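Local atomic coordinates of probable zinc protease PqqL (PDB entry 6OFS), a protein that probably acts as a zinc-dependent endopeptidase of the M16 family in the periplasm of Escherichia coli. Residues A483-K488 and L498-G503; W738-S743 and H893-Y898; Q627-K632 and K726-P731. All coordinates share one frame; numbering follows the deposited sequence.

Contact 1. Residues A483-K488 and L498-G503; sequences AEISSK and LTLSNG
Ile-485 and Leu-500 cross obliquely on one face of a two-stranded antiparallel hairpin, CG1 of Ile-485 lying 4.0 Å from CD2 of Leu-500. The other branch of the isoleucine, CG2, reaches CD2 of Leu-498 at 4.2 Å, and that same methyl meets CG of Lys-488 at 3.7 Å. The methylenes of Lys-488 lie alongside CD2 of Leu-498, and the bend at chi4 turns the amine away from it. Isoleucine suits the place, its two branches reaching Leu-500 and Leu-498 while the face packs on a helix.

The opposite face belongs to hydroxyls. Ser-487 OG and Thr-499 OG1 are joined by a weak hydrogen bond of 3.3 Å. Strand 485-488 carries a classic beta bulge here: Ser-486 and Ser-487 both face Thr-499, whose O takes a bond from Ser-486 N at 2.8 Å and a weaker one from Ser-487 N. At the open end, Ser-501 turns OG between its backbone N and carbonyl carbon (chi1 55°), where it accepts a hydrogen bond from Glu-484 N at 3.0 Å, nearly straight; Ser-501 N returns a bond to Glu-484 O.

Strand 485-492 is the outermost strand of its sheet. Helix 687-697 packs under the apolar face, with Ile-694 against both leucines and Val-691 against Ile-485, while strand 505-509 continues the sheet beyond Leu-498 through Val-506.

Contact 2. Residues W738-S743 and H893-Y898; sequences WKRYDS and HPVNTY
Arg-740 lies alongside Asn-896 and sends its guanidinium across to Tyr-898. Its chain is bent at chi3 (77°), which brings NH1 to Asn-896 OD1 at 2.9 Å and, in a weak bond of 3.1 Å, to Tyr-898 OH. The tyrosine oxygen meets the guanidinium at its edge, and the two planes are nearly coplanar; the amide is turned further, by 39°. Val-895 CG1 sits over one guanidinium face, offset toward the rim, 3.4 Å from NH2; the flat cation tolerates a methyl there. NH2 also forms a long, weak salt bridge to Asp-742. Both partners of NH1 are fixed from outside, Asn-896 ND2 by Asn-720 and Thr-718, and Tyr-898 OH by Ala-717. Replacing Arg-740 by alanine is likely to rob Asn-896 OD1 and Tyr-898 OH of this donor and Val-895 CG1 of the flat group it rests on.

On the other face, Lys-739 and Thr-897 lie side by side, pointing the same way, threonine CG2 3.7 Å from lysine CG. Tyr-741, with CG anti to its carbonyl carbon (chi1 -57°), runs beside Pro-894 and brings its CE2 to 3.6 Å from Pro-894 CG; an imino acid suits this place, its ring offering a broad apolar flank.

Trp-738 and Tyr-898 exchange two backbone bonds, and Val-895 and Asn-896 both face Arg-740, a classic beta bulge at the start of strand 896-904. The mixed five-stranded sheet is consistent with the M16 inactive-domain fold.

Contact 3. Residues Q627-K632 and K726-P731; sequences QRPAEK and KEQNEP
The carboxylate of Glu-727 and the amide of Gln-728 both come up to the ring of Pro-629, each side chain crossing the proline at about a right angle. The motif is a helix N-terminus set against the end of an edge strand: Arg-628 holds the N-cap position and Pro-629 opens helix 629-641. Glu-727 OE1 lies 3.3 Å from Pro-629 CB, and Gln-728 NE2 is 3.7 Å from the same carbon. A third flat group, the guanidinium of Arg-628, has the carboxylate of Glu-631 at its edge, in its plane, with NH1 bridging to OE1 at 3.0 Å.

Proline suits the first turn, where a missing N-H costs no helical bond, and its compact ring lets the carboxylate and the amide come close to its CB and CG. Lys-632, one turn on, has CG anti to its backbone N (chi1 -171°) and an extended chain, which carries NZ across to the strand. Its main partner is Asp-626; to Glu-727 it makes only a weak bond within a salt bridge, so its charge is probably shared between two acids.

Glu-727 and Gln-728 also rest on Leu-902 of strand 896-904. Glu-727 bends at chi2, and its OE2 ends 3.3 Å from Lys-632 NZ.

Overall arrangement
All three contacts lie in the second half of the chain, away from the zinc site, where His-54 and His-58 bind the metal. Contact 1 comes first in sequence, then contact 3, then contact 2, each closing before the next opens. Contact 1 stands apart in a seven-stranded sheet, its centre about 43 Å from that of contact 2 and about 54 Å from that of contact 3. Contacts 2 and 3 are closer, about 27 Å between centres, and both reach the five-stranded sheet in which strands 721-728 and 896-904 are neighbours. Helix 629-641 links them: it begins at contact 3, and farther along Met-637 and Arg-641 touch Trp-738 and Tyr-898 of contact 2, tying it to this sheet twice.

Contact 1. Residues A483-K488 and L498-G503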
loop_
_atom_site.group_PDB
_atom_site.type_symbol
_atom_site.label_atom_id
_atom_site.label_comp_id
_atom_site.label_asym_id
_atom_site.label_seq_id
_atom_site.Cartn_x
_atom_site.Cartn_y
_atom_site.Cartn_z
ATOM N N ALA A 483 22.894 -19.625 -14.372
ATOM C CA ALA A 483 23.650 -19.024 -13.269
ATOM C C ALA A 483 24.729 -19.999 -12.763
ATOM O O ALA A 483 24.408 -21.102 -12.312
ATOM C CB ALA A 483 22.709 -18.605 -12.147
ATOM N N GLU A 484 26.009 -19.598 -12.863
ATOM C CA GLU A 484 27.167 -20.420 -12.492
ATOM C C GLU A 484 28.064 -19.757 -11.442
ATOM O O GLU A 484 27.804 -18.634 -11.019
ATOM C CB GLU A 484 28.041 -20.662 -13.746
ATOM C CG GLU A 484 27.371 -21.337 -14.928
ATOM C CD GLU A 484 28.325 -21.564 -16.088
ATOM O OE1 GLU A 484 28.681 -20.574 -16.770
ATOM O OE2 GLU A 484 28.728 -22.730 -16.308
ATOM N N ILE A 485 29.156 -20.454 -11.064
ATOM C CA ILE A 485 30.239 -19.950 -10.220
ATOM C C ILE A 485 31.413 -19.786 -11.202
ATOM O O ILE A 485 31.873 -20.777 -11.770
ATOM C CB ILE A 485 30.561 -20.849 -8.991
ATOM C CG1 ILE A 485 29.441 -20.734 -7.949
ATOM C CG2 ILE A 485 31.915 -20.457 -8.361
ATOM C CD1 ILE A 485 29.446 -21.802 -6.875
ATOM N N SER A 486 31.832 -18.533 -11.451
ATOM C CA SER A 486 32.859 -18.183 -12.431
ATOM C C SER A 486 34.300 -18.445 -11.991
ATOM O O SER A 486 35.093 -18.967 -12.783
ATOM C CB SER A 486 32.701 -16.730 -12.872
ATOM O OG SER A 486 31.499 -16.533 -13.601
ATOM N N SER A 487 34.640 -18.040 -10.745
ATOM C CA SER A 487 35.979 -18.151 -10.162
ATOM C C SER A 487 35.915 -18.553 -8.698
ATOM O O SER A 487 34.923 -18.280 -8.013
ATOM C CB SER A 487 36.715 -16.814 -10.255
ATOM O OG SER A 487 36.592 -16.189 -11.521
ATOM N N LYS A 488 37.005 -19.179 -8.223
ATOM C CA LYS A 488 37.233 -19.603 -6.840
ATOM C C LYS A 488 38.651 -19.181 -6.439
ATOM O O LYS A 488 39.586 -19.253 -7.247
ATOM C CB LYS A 488 37.039 -21.119 -6.646
ATOM C CG LYS A 488 35.600 -21.596 -6.806
ATOM C CD LYS A 488 35.400 -23.022 -6.285
ATOM C CE LYS A 488 33.986 -23.535 -6.484
ATOM N NZ LYS A 488 33.735 -23.995 -7.880
ATOM N N LEU A 498 34.114 -16.618 -3.964
ATOM C CA LEU A 498 33.457 -17.086 -5.169
ATOM C C LEU A 498 32.976 -15.870 -5.948
ATOM O O LEU A 498 32.426 -14.944 -5.352
ATOM C CB LEU A 498 32.228 -17.965 -4.832
ATOM C CG LEU A 498 32.371 -19.079 -3.789
ATOM C CD1 LEU A 498 31.016 -19.534 -3.313
ATOM C CD2 LEU A 498 33.151 -20.270 -4.334
ATOM N N THR A 499 33.196 -15.854 -7.268
ATOM C CA THR A 499 32.601 -14.815 -8.106
ATOM C C THR A 499 31.568 -15.537 -8.949
ATOM O O THR A 499 31.789 -16.692 -9.351
ATOM C CB THR A 499 33.576 -13.906 -8.869
ATOM O OG1 THR A 499 34.125 -14.606 -9.986
ATOM C CG2 THR A 499 34.657 -13.291 -7.971
ATOM N N LEU A 500 30.410 -14.896 -9.132
ATOM C CA LEU A 500 29.293 -15.479 -9.849
ATOM C C LEU A 500 29.176 -14.934 -11.257
ATOM O O LEU A 500 29.723 -13.869 -11.552
ATOM C CB LEU A 500 27.996 -15.296 -9.044
ATOM C CG LEU A 500 28.087 -15.496 -7.517
ATOM C CD1 LEU A 500 26.741 -15.295 -6.865
ATOM C CD2 LEU A 500 28.643 -16.866 -7.151
ATOM N N SER A 501 28.490 -15.679 -12.139
ATOM C CA SER A 501 28.278 -15.334 -13.555
ATOM C C SER A 501 27.650 -13.934 -13.763
ATOM O O SER A 501 27.832 -13.330 -14.824
ATOM C CB SER A 501 27.463 -16.419 -14.256
ATOM O OG SER A 501 26.237 -16.668 -13.583
ATOM N N ASN A 502 26.972 -13.407 -12.720
ATOM C CA ASN A 502 26.315 -12.097 -12.699
ATOM C C ASN A 502 27.240 -10.984 -12.175
ATOM O O ASN A 502 26.848 -9.809 -12.138
ATOM C CB ASN A 502 24.979 -12.168 -11.916
ATOM C CG ASN A 502 25.101 -12.363 -10.418
ATOM O OD1 ASN A 502 26.142 -12.776 -9.885
ATOM N ND2 ASN A 502 24.031 -12.051 -9.703
ATOM N N GLY A 503 28.456 -11.380 -11.788
ATOM C CA GLY A 503 29.498 -10.486 -11.293
ATOM C C GLY A 503 29.531 -10.279 -9.792
ATOM O O GLY A 503 30.383 -9.530 -9.303
#

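Contact 2. Residues W738-S743 and H893-Y898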
loop_
_atom_site.group_PDB
_atom_site.type_symbol
_atom_site.label_atom_id
_atom_site.label_comp_id
_atom_site.label_asym_id
_atom_site.label_seq_id
_atom_site.Cartn_x
_atom_site.Cartn_y
_atom_site.Cartn_z
ATOM N N TRP A 738 38.780 20.049 15.387
ATOM C CA TRP A 738 39.060 19.040 14.369
ATOM C C TRP A 738 40.343 19.409 13.679
ATOM O O TRP A 738 40.524 20.548 13.260
ATOM C CB TRP A 738 37.956 18.975 13.312
ATOM C CG TRP A 738 36.751 18.175 13.694
ATOM C CD1 TRP A 738 36.526 16.854 13.427
ATOM C CD2 TRP A 738 35.534 18.690 14.240
ATOM N NE1 TRP A 738 35.252 16.505 13.810
ATOM C CE2 TRP A 738 34.620 17.615 14.315
ATOM C CE3 TRP A 738 35.114 19.967 14.655
ATOM C CZ2 TRP A 738 33.331 17.763 14.852
ATOM C CZ3 TRP A 738 33.832 20.117 15.168
ATOM C CH2 TRP A 738 32.959 19.023 15.270
ATOM N N LYS A 739 41.231 18.442 13.569
ATOM C CA LYS A 739 42.506 18.573 12.891
ATOM C C LYS A 739 42.441 17.553 11.774
ATOM O O LYS A 739 42.061 16.407 12.022
ATOM C CB LYS A 739 43.661 18.310 13.865
ATOM C CG LYS A 739 44.038 19.556 14.638
ATOM C CD LYS A 739 45.182 19.322 15.625
ATOM C CE LYS A 739 45.532 20.550 16.444
ATOM N NZ LYS A 739 46.085 21.661 15.615
ATOM N N ARG A 740 42.689 17.997 10.534
ATOM C CA ARG A 740 42.639 17.155 9.338
ATOM C C ARG A 740 44.029 16.948 8.788
ATOM O O ARG A 740 44.800 17.901 8.656
ATOM C CB ARG A 740 41.710 17.744 8.277
ATOM C CG ARG A 740 40.693 16.738 7.765
ATOM C CD ARG A 740 39.977 17.246 6.542
ATOM N NE ARG A 740 40.825 17.125 5.356
ATOM C CZ ARG A 740 41.264 18.149 4.633
ATOM N NH1 ARG A 740 40.912 19.392 4.946
ATOM N NH2 ARG A 740 42.038 17.938 3.579
ATOM N N TYR A 741 44.352 15.689 8.504
ATOM C CA TYR A 741 45.659 15.262 8.025
ATOM C C TYR A 741 45.491 14.507 6.708
ATOM O O TYR A 741 44.625 13.644 6.627
ATOM C CB TYR A 741 46.305 14.337 9.081
ATOM C CG TYR A 741 46.456 14.963 10.455
ATOM C CD1 TYR A 741 45.464 14.814 11.428
ATOM C CD2 TYR A 741 47.598 15.684 10.794
ATOM C CE1 TYR A 741 45.602 15.386 12.697
ATOM C CE2 TYR A 741 47.744 16.264 12.054
ATOM C CZ TYR A 741 46.741 16.119 13.001
ATOM O OH TYR A 741 46.911 16.675 14.244
ATOM N N ASP A 742 46.286 14.835 5.673
ATOM C CA ASP A 742 46.216 14.103 4.403
ATOM C C ASP A 742 47.069 12.842 4.508
ATOM O O ASP A 742 48.094 12.854 5.194
ATOM C CB ASP A 742 46.662 14.965 3.203
ATOM C CG ASP A 742 45.572 15.808 2.536
ATOM O OD1 ASP A 742 44.369 15.496 2.725
ATOM O OD2 ASP A 742 45.923 16.764 1.798
ATOM N N SER A 743 46.621 11.746 3.884
ATOM C CA SER A 743 47.356 10.482 3.883
ATOM C C SER A 743 48.021 10.366 2.525
ATOM O O SER A 743 47.331 10.237 1.505
ATOM C CB SER A 743 46.423 9.295 4.120
ATOM O OG SER A 743 45.521 9.517 5.191
ATOM N N HIS A 893 51.689 17.294 10.856
ATOM C CA HIS A 893 51.193 18.623 10.476
ATOM C C HIS A 893 49.847 18.614 9.763
ATOM O O HIS A 893 49.751 18.096 8.640
ATOM C CB HIS A 893 52.231 19.403 9.633
ATOM C CG HIS A 893 53.571 19.554 10.278
ATOM N ND1 HIS A 893 54.680 18.896 9.783
ATOM C CD2 HIS A 893 53.935 20.265 11.374
ATOM C CE1 HIS A 893 55.684 19.229 10.582
ATOM N NE2 HIS A 893 55.289 20.068 11.540
ATOM N N PRO A 894 48.819 19.248 10.375
ATOM C CA PRO A 894 47.498 19.311 9.725
ATOM C C PRO A 894 47.425 20.222 8.513
ATOM O O PRO A 894 48.029 21.294 8.486
ATOM C CB PRO A 894 46.566 19.849 10.824
ATOM C CG PRO A 894 47.364 19.856 12.082
ATOM C CD PRO A 894 48.800 19.916 11.688
ATOM N N VAL A 895 46.641 19.794 7.528
ATOM C CA VAL A 895 46.324 20.527 6.308
ATOM C C VAL A 895 45.233 21.571 6.667
ATOM O O VAL A 895 45.184 22.638 6.063
ATOM C CB VAL A 895 45.943 19.550 5.142
ATOM C CG1 VAL A 895 44.785 18.628 5.511
ATOM C CG2 VAL A 895 45.654 20.288 3.828
ATOM N N ASN A 896 44.395 21.274 7.696
ATOM C CA ASN A 896 43.344 22.163 8.197
ATOM C C ASN A 896 42.966 21.930 9.655
ATOM O O ASN A 896 42.968 20.796 10.118
ATOM C CB ASN A 896 42.084 22.031 7.355
ATOM C CG ASN A 896 42.098 22.749 6.029
ATOM O OD1 ASN A 896 41.998 22.133 4.966
ATOM N ND2 ASN A 896 42.199 24.063 6.063
ATOM N N THR A 897 42.589 23.008 10.366
ATOM C CA THR A 897 42.071 22.944 11.734
ATOM C C THR A 897 40.745 23.709 11.818
ATOM O O THR A 897 40.687 24.885 11.450
ATOM C CB THR A 897 43.075 23.378 12.826
ATOM O OG1 THR A 897 43.236 24.794 12.802
ATOM C CG2 THR A 897 44.420 22.663 12.748
ATOM N N TYR A 898 39.681 23.036 12.269
ATOM C CA TYR A 898 38.369 23.663 12.436
ATOM C C TYR A 898 38.000 23.660 13.923
ATOM O O TYR A 898 38.035 22.610 14.584
ATOM C CB TYR A 898 37.286 23.013 11.560
ATOM C CG TYR A 898 37.758 22.603 10.179
ATOM C CD1 TYR A 898 37.756 23.509 9.119
ATOM C CD2 TYR A 898 38.193 21.304 9.927
ATOM C CE1 TYR A 898 38.197 23.134 7.850
ATOM C CE2 TYR A 898 38.600 20.910 8.654
ATOM C CZ TYR A 898 38.588 21.824 7.616
ATOM O OH TYR A 898 39.015 21.415 6.378
#

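Contact 3. Residues Q627-K632 and K726-P731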
loop_
_atom_site.group_PDB
_atom_site.type_symbol
_atom_site.label_atom_id
_atom_site.label_comp_id
_atom_site.label_asym_id
_atom_site.label_seq_id
_atom_site.Cartn_x
_atom_site.Cartn_y
_atom_site.Cartn_z
ATOM N N GLN A 627 15.362 24.318 19.944
ATOM C CA GLN A 627 15.158 23.649 21.228
ATOM C C GLN A 627 16.334 22.684 21.498
ATOM O O GLN A 627 16.473 22.235 22.624
ATOM C CB GLN A 627 13.842 22.846 21.229
ATOM C CG GLN A 627 12.551 23.650 21.033
ATOM C CD GLN A 627 11.268 22.812 21.064
ATOM O OE1 GLN A 627 10.155 23.346 21.006
ATOM N NE2 GLN A 627 11.362 21.484 21.156
ATOM N N ARG A 628 17.167 22.358 20.476
ATOM C CA ARG A 628 18.311 21.440 20.596
ATOM C C ARG A 628 19.630 22.164 20.237
ATOM O O ARG A 628 20.165 21.923 19.148
ATOM C CB ARG A 628 18.104 20.227 19.678
ATOM C CG ARG A 628 17.074 19.213 20.148
ATOM C CD ARG A 628 16.704 18.285 19.002
ATOM N NE ARG A 628 15.393 18.639 18.477
ATOM C CZ ARG A 628 15.078 18.762 17.193
ATOM N NH1 ARG A 628 15.978 18.509 16.252
ATOM N NH2 ARG A 628 13.852 19.106 16.838
ATOM N N PRO A 629 20.172 23.052 21.120
ATOM C CA PRO A 629 21.368 23.840 20.748
ATOM C C PRO A 629 22.603 23.063 20.325
ATOM O O PRO A 629 23.240 23.468 19.357
ATOM C CB PRO A 629 21.649 24.673 21.997
ATOM C CG PRO A 629 20.349 24.752 22.706
ATOM C CD PRO A 629 19.667 23.453 22.452
ATOM N N ALA A 630 22.964 21.980 21.056
ATOM C CA ALA A 630 24.139 21.143 20.762
ATOM C C ALA A 630 24.058 20.581 19.347
ATOM O O ALA A 630 24.998 20.779 18.582
ATOM C CB ALA A 630 24.259 20.016 21.769
ATOM N N GLU A 631 22.898 19.961 18.979
ATOM C CA GLU A 631 22.590 19.398 17.656
ATOM C C GLU A 631 22.716 20.470 16.566
ATOM O O GLU A 631 23.364 20.238 15.540
ATOM C CB GLU A 631 21.174 18.809 17.657
ATOM C CG GLU A 631 20.794 18.077 16.380
ATOM C CD GLU A 631 19.438 17.402 16.406
ATOM O OE1 GLU A 631 18.691 17.545 15.411
ATOM O OE2 GLU A 631 19.121 16.723 17.408
ATOM N N LYS A 632 22.113 21.643 16.820
ATOM C CA LYS A 632 22.118 22.823 15.954
ATOM C C LYS A 632 23.570 23.266 15.690
ATOM O O LYS A 632 23.944 23.508 14.540
ATOM C CB LYS A 632 21.293 23.945 16.630
ATOM C CG LYS A 632 21.007 25.168 15.775
ATOM C CD LYS A 632 20.207 26.216 16.535
ATOM C CE LYS A 632 20.166 27.524 15.779
ATOM N NZ LYS A 632 19.333 28.544 16.472
ATOM N N LYS A 726 27.095 31.944 20.627
ATOM C CA LYS A 726 26.478 32.211 21.924
ATOM C C LYS A 726 24.993 31.875 21.765
ATOM O O LYS A 726 24.178 32.750 21.453
ATOM C CB LYS A 726 26.686 33.660 22.375
ATOM C CG LYS A 726 28.098 33.985 22.813
ATOM C CD LYS A 726 28.345 35.497 22.894
ATOM C CE LYS A 726 28.127 36.266 21.595
ATOM N NZ LYS A 726 28.973 35.772 20.471
ATOM N N GLU A 727 24.662 30.582 21.889
ATOM C CA GLU A 727 23.292 30.095 21.731
ATOM C C GLU A 727 22.760 29.429 22.998
ATOM O O GLU A 727 21.571 29.573 23.292
ATOM C CB GLU A 727 23.167 29.162 20.508
ATOM C CG GLU A 727 21.841 29.272 19.755
ATOM C CD GLU A 727 20.614 28.551 20.304
ATOM O OE1 GLU A 727 20.750 27.757 21.263
ATOM O OE2 GLU A 727 19.509 28.771 19.757
ATOM N N GLN A 728 23.627 28.716 23.747
ATOM C CA GLN A 728 23.245 28.016 24.980
ATOM C C GLN A 728 22.574 28.900 26.029
ATOM O O GLN A 728 22.895 30.081 26.156
ATOM C CB GLN A 728 24.449 27.300 25.645
ATOM C CG GLN A 728 24.762 25.886 25.141
ATOM C CD GLN A 728 23.682 24.818 25.259
ATOM O OE1 GLN A 728 22.601 25.000 25.846
ATOM N NE2 GLN A 728 23.967 23.657 24.686
ATOM N N ASN A 729 21.622 28.314 26.756
ATOM C CA ASN A 729 20.960 28.920 27.900
ATOM C C ASN A 729 21.157 27.858 28.989
ATOM O O ASN A 729 20.222 27.384 29.648
ATOM C CB ASN A 729 19.491 29.269 27.605
ATOM C CG ASN A 729 19.024 30.563 28.256
ATOM O OD1 ASN A 729 19.822 31.400 28.707
ATOM N ND2 ASN A 729 17.710 30.760 28.312
ATOM N N GLU A 730 22.430 27.453 29.091
ATOM C CA GLU A 730 23.018 26.438 29.958
ATOM C C GLU A 730 24.430 26.983 30.268
ATOM O O GLU A 730 25.072 27.528 29.365
ATOM C CB GLU A 730 23.094 25.110 29.176
ATOM C CG GLU A 730 23.500 23.869 29.955
ATOM C CD GLU A 730 23.788 22.657 29.083
ATOM O OE1 GLU A 730 24.753 22.711 28.285
ATOM O OE2 GLU A 730 23.056 21.647 29.201
ATOM N N PRO A 731 24.919 26.908 31.528
ATOM C CA PRO A 731 26.251 27.467 31.833
ATOM C C PRO A 731 27.395 26.498 31.552
ATOM O O PRO A 731 28.344 26.387 32.335
ATOM C CB PRO A 731 26.139 27.860 33.313
ATOM C CG PRO A 731 24.985 27.050 33.857
ATOM C CD PRO A 731 24.308 26.319 32.733
#